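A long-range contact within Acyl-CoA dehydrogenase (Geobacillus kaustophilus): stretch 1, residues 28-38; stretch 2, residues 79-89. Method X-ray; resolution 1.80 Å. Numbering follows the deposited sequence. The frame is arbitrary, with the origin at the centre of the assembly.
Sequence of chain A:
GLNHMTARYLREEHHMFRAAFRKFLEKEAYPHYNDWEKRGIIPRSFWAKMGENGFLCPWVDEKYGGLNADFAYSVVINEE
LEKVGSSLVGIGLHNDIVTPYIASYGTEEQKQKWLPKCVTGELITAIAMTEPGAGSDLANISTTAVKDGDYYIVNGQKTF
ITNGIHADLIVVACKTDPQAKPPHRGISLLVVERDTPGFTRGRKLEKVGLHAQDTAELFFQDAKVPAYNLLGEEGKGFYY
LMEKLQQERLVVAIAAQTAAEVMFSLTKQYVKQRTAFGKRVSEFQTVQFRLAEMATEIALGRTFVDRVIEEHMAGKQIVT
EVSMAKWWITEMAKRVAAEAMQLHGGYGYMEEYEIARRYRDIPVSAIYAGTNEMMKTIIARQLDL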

# COMPACT_ATOMS: atom_id res chain seq x y z
N GLU A 28 -29.09 -20.19 20.31
CA GLU A 28 -28.06 -20.82 21.14
C GLU A 28 -26.70 -20.12 21.18
O GLU A 28 -25.91 -20.37 22.11
CB GLU A 28 -27.84 -22.28 20.71
CG GLU A 28 -29.06 -23.18 20.85
CD GLU A 28 -29.41 -23.52 22.30
OE1 GLU A 28 -28.73 -23.04 23.23
OE2 GLU A 28 -30.37 -24.29 22.50
N ALA A 29 -26.42 -19.26 20.21
CA ALA A 29 -25.08 -18.70 20.07
C ALA A 29 -25.04 -17.18 20.11
O ALA A 29 -24.33 -16.59 20.95
CB ALA A 29 -24.41 -19.23 18.79
N TYR A 30 -25.78 -16.53 19.21
CA TYR A 30 -25.76 -15.07 19.11
C TYR A 30 -26.00 -14.35 20.45
O TYR A 30 -25.24 -13.45 20.82
CB TYR A 30 -26.76 -14.59 18.04
CG TYR A 30 -26.27 -14.68 16.62
CD1 TYR A 30 -26.67 -15.72 15.78
CD2 TYR A 30 -25.41 -13.71 16.10
CE1 TYR A 30 -26.24 -15.79 14.46
CE2 TYR A 30 -24.96 -13.78 14.79
CZ TYR A 30 -25.38 -14.82 13.97
OH TYR A 30 -24.96 -14.90 12.67
N PRO A 31 -27.06 -14.75 21.19
CA PRO A 31 -27.32 -14.00 22.43
C PRO A 31 -26.38 -14.33 23.59
O PRO A 31 -26.31 -13.56 24.55
CB PRO A 31 -28.75 -14.40 22.80
CG PRO A 31 -29.26 -15.29 21.69
CD PRO A 31 -28.06 -15.82 20.99
N HIS A 32 -25.70 -15.48 23.50
CA HIS A 32 -24.82 -16.00 24.57
C HIS A 32 -23.34 -15.63 24.36
O HIS A 32 -22.53 -15.78 25.27
CB HIS A 32 -24.86 -17.53 24.60
CG HIS A 32 -26.19 -18.12 24.93
ND1 HIS A 32 -26.46 -18.71 26.15
CD2 HIS A 32 -27.32 -18.26 24.18
CE1 HIS A 32 -27.70 -19.17 26.14
NE2 HIS A 32 -28.25 -18.90 24.97
N TYR A 33 -22.99 -15.20 23.15
CA TYR A 33 -21.58 -15.07 22.77
C TYR A 33 -20.78 -14.18 23.70
O TYR A 33 -19.67 -14.54 24.11
CB TYR A 33 -21.46 -14.59 21.32
CG TYR A 33 -20.07 -14.68 20.74
CD1 TYR A 33 -19.62 -15.86 20.14
CD2 TYR A 33 -19.20 -13.58 20.77
CE1 TYR A 33 -18.34 -15.94 19.58
CE2 TYR A 33 -17.92 -13.66 20.21
CZ TYR A 33 -17.50 -14.84 19.63
OH TYR A 33 -16.25 -14.93 19.07
N ASN A 34 -21.33 -13.02 24.06
CA ASN A 34 -20.64 -12.06 24.93
C ASN A 34 -20.34 -12.63 26.32
O ASN A 34 -19.27 -12.36 26.89
CB ASN A 34 -21.42 -10.74 25.03
CG ASN A 34 -21.46 -9.96 23.71
OD1 ASN A 34 -20.88 -10.38 22.71
ND2 ASN A 34 -22.14 -8.82 23.72
N ASP A 35 -21.27 -13.42 26.85
CA ASP A 35 -21.08 -14.12 28.13
C ASP A 35 -19.96 -15.16 28.05
O ASP A 35 -19.18 -15.33 28.99
CB ASP A 35 -22.38 -14.81 28.56
CG ASP A 35 -23.38 -13.84 29.16
OD1 ASP A 35 -23.00 -12.68 29.43
OD2 ASP A 35 -24.54 -14.26 29.37
N TRP A 36 -19.89 -15.86 26.92
CA TRP A 36 -18.85 -16.85 26.71
C TRP A 36 -17.47 -16.20 26.73
O TRP A 36 -16.52 -16.74 27.30
CB TRP A 36 -19.05 -17.55 25.38
CG TRP A 36 -20.29 -18.37 25.25
CD1 TRP A 36 -21.12 -18.79 26.26
CD2 TRP A 36 -20.82 -18.91 24.04
NE1 TRP A 36 -22.15 -19.54 25.73
CE2 TRP A 36 -21.98 -19.64 24.37
CE3 TRP A 36 -20.42 -18.84 22.70
CZ2 TRP A 36 -22.75 -20.30 23.41
CZ3 TRP A 36 -21.18 -19.50 21.74
CH2 TRP A 36 -22.34 -20.21 22.10
N GLU A 37 -17.37 -15.04 26.09
CA GLU A 37 -16.11 -14.29 26.08
C GLU A 37 -15.68 -13.88 27.48
O GLU A 37 -14.50 -13.99 27.83
CB GLU A 37 -16.22 -13.08 25.18
CG GLU A 37 -16.32 -13.44 23.73
CD GLU A 37 -16.01 -12.28 22.86
OE1 GLU A 37 -16.78 -11.29 22.90
OE2 GLU A 37 -14.97 -12.34 22.16
N LYS A 38 -16.65 -13.43 28.28
CA LYS A 38 -16.41 -13.07 29.68
C LYS A 38 -15.88 -14.24 30.50
O LYS A 38 -14.97 -14.07 31.30
CB LYS A 38 -17.70 -12.56 30.32
CG LYS A 38 -18.12 -11.18 29.88
CD LYS A 38 -19.42 -10.80 30.58
CE LYS A 38 -19.85 -9.39 30.24
NZ LYS A 38 -21.09 -9.05 31.02
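Stretch 2, residues 79-89: EELEKVGSSLV

Stretch 2 enters as the last turns of a helix, 79-84, leaves helical geometry at Gly-85 and continues into a short 3-10 segment, 86-88. It meets stretch 1 where the chain passes from Ala-29, outside helical phi/psi, into the helix that includes 33-38. The two run in the same general sense: Tyr-30 lies nearest Val-84 (CA to CA 5.7 Å) and Glu-37 nearest Ser-87 (8.0 Å).

Val-84, in the t rotamer, is the centre of the contact. Its CG2 lies over a face of the Tyr-30 ring, 3.7 Å from the centroid and 16° off the normal, a CH-pi contact, while its CG1 packs 3.6 Å from Tyr-33 CD1 and 3.9 Å from Ala-29 CB. Tyr-30, with chi1 m, starts sideways, but its ring reaches across so that OH comes 3.3 Å from Lys-83 CB. The same hydroxyl donates to a water (OH to water O 2.7 Å) that in turn donates to Glu-80 O and OE1. Lys-83, m then extended, leads its amine away from stretch 1, and NZ forms a salt bridge with Glu-80 OE2 at 2.8 Å.

Tyr-33 adopts t, directing its ring across the turn after Val-84. There Ser-87 N donates to Tyr-33 OH at 2.9 Å, anchoring the 3-10 segment. The ring passes so close to Gly-85 that an ideal CB there would fall 2.1 Å from Tyr-33 CZ; the absence of a side chain leaves this space free. A second water bonds to Tyr-33 OH (2.4 Å), Ser-87 OG (2.8 Å) and Glu-37 OE2 (2.7 Å), linking the stretches again.

Leu-88 (m, t) closes the apolar side, placing CD1 4.2 Å from Tyr-33 CE1, at the ring edge, and CD2 4.0 Å from Trp-36 CZ3.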

# COMPACT_ATOMS: atom_id res chain seq x y z
N GLU A 79 -19.05 -20.91 8.02
CA GLU A 79 -19.45 -19.53 7.68
C GLU A 79 -20.43 -19.00 8.71
O GLU A 79 -20.26 -17.90 9.25
CB GLU A 79 -20.07 -19.46 6.29
CG GLU A 79 -19.06 -19.50 5.16
CD GLU A 79 -19.71 -19.40 3.79
OE1 GLU A 79 -20.96 -19.36 3.69
OE2 GLU A 79 -18.94 -19.38 2.80
N GLU A 80 -21.47 -19.79 9.00
CA GLU A 80 -22.49 -19.36 9.95
C GLU A 80 -21.95 -19.17 11.37
O GLU A 80 -22.36 -18.26 12.09
CB GLU A 80 -23.70 -20.30 9.92
CG GLU A 80 -24.52 -20.22 8.61
CD GLU A 80 -24.95 -18.80 8.24
OE1 GLU A 80 -25.48 -18.09 9.11
OE2 GLU A 80 -24.77 -18.40 7.07
N LEU A 81 -21.00 -20.02 11.77
CA LEU A 81 -20.37 -19.87 13.08
C LEU A 81 -19.51 -18.61 13.16
O LEU A 81 -19.49 -17.93 14.19
CB LEU A 81 -19.55 -21.12 13.43
CG LEU A 81 -20.34 -22.36 13.84
CD1 LEU A 81 -19.40 -23.55 13.96
CD2 LEU A 81 -21.10 -22.16 15.16
N GLU A 82 -18.79 -18.29 12.08
CA GLU A 82 -18.00 -17.06 12.04
C GLU A 82 -18.89 -15.83 12.09
O GLU A 82 -18.53 -14.82 12.70
CB GLU A 82 -17.08 -17.02 10.81
CG GLU A 82 -16.08 -15.84 10.79
CD GLU A 82 -15.06 -15.88 11.94
OE1 GLU A 82 -14.68 -16.98 12.40
OE2 GLU A 82 -14.61 -14.79 12.36
N LYS A 83 -20.07 -15.91 11.48
CA LYS A 83 -21.04 -14.83 11.56
C LYS A 83 -21.40 -14.51 13.01
O LYS A 83 -21.69 -13.36 13.34
CB LYS A 83 -22.28 -15.14 10.72
CG LYS A 83 -22.00 -15.02 9.22
CD LYS A 83 -23.21 -15.39 8.39
CE LYS A 83 -22.83 -15.57 6.93
NZ LYS A 83 -24.04 -15.88 6.10
N VAL A 84 -21.38 -15.54 13.87
CA VAL A 84 -21.51 -15.32 15.31
C VAL A 84 -20.20 -14.72 15.84
O VAL A 84 -20.18 -13.60 16.35
CB VAL A 84 -21.88 -16.61 16.08
CG1 VAL A 84 -22.09 -16.32 17.58
CG2 VAL A 84 -23.14 -17.27 15.47
N GLY A 85 -19.10 -15.47 15.72
CA GLY A 85 -17.79 -14.95 16.12
C GLY A 85 -16.65 -15.95 15.98
O GLY A 85 -16.87 -17.16 15.96
N SER A 86 -15.43 -15.42 15.92
CA SER A 86 -14.23 -16.23 15.70
C SER A 86 -13.91 -17.19 16.84
O SER A 86 -13.17 -18.14 16.64
CB SER A 86 -13.03 -15.30 15.45
OG SER A 86 -13.27 -14.45 14.35
N SER A 87 -14.47 -16.96 18.03
CA SER A 87 -14.24 -17.88 19.14
C SER A 87 -14.85 -19.25 18.90
O SER A 87 -14.55 -20.21 19.61
CB SER A 87 -14.71 -17.29 20.47
OG SER A 87 -13.82 -16.27 20.92
N LEU A 88 -15.71 -19.35 17.88
CA LEU A 88 -16.33 -20.61 17.51
C LEU A 88 -15.50 -21.49 16.57
O LEU A 88 -15.95 -22.56 16.13
CB LEU A 88 -17.73 -20.35 16.95
CG LEU A 88 -18.74 -20.05 18.06
CD1 LEU A 88 -19.92 -19.28 17.51
CD2 LEU A 88 -19.20 -21.33 18.78
N VAL A 89 -14.27 -21.05 16.28
CA VAL A 89 -13.37 -21.79 15.37
C VAL A 89 -13.05 -23.21 15.82
O VAL A 89 -12.66 -24.04 15.00
CB VAL A 89 -12.03 -21.05 15.12
CG1 VAL A 89 -12.26 -19.79 14.28
CG2 VAL A 89 -11.28 -20.77 16.43
O HOH W 1 -24.94 -17.42 11.68
O HOH W 2 -14.34 -13.67 19.89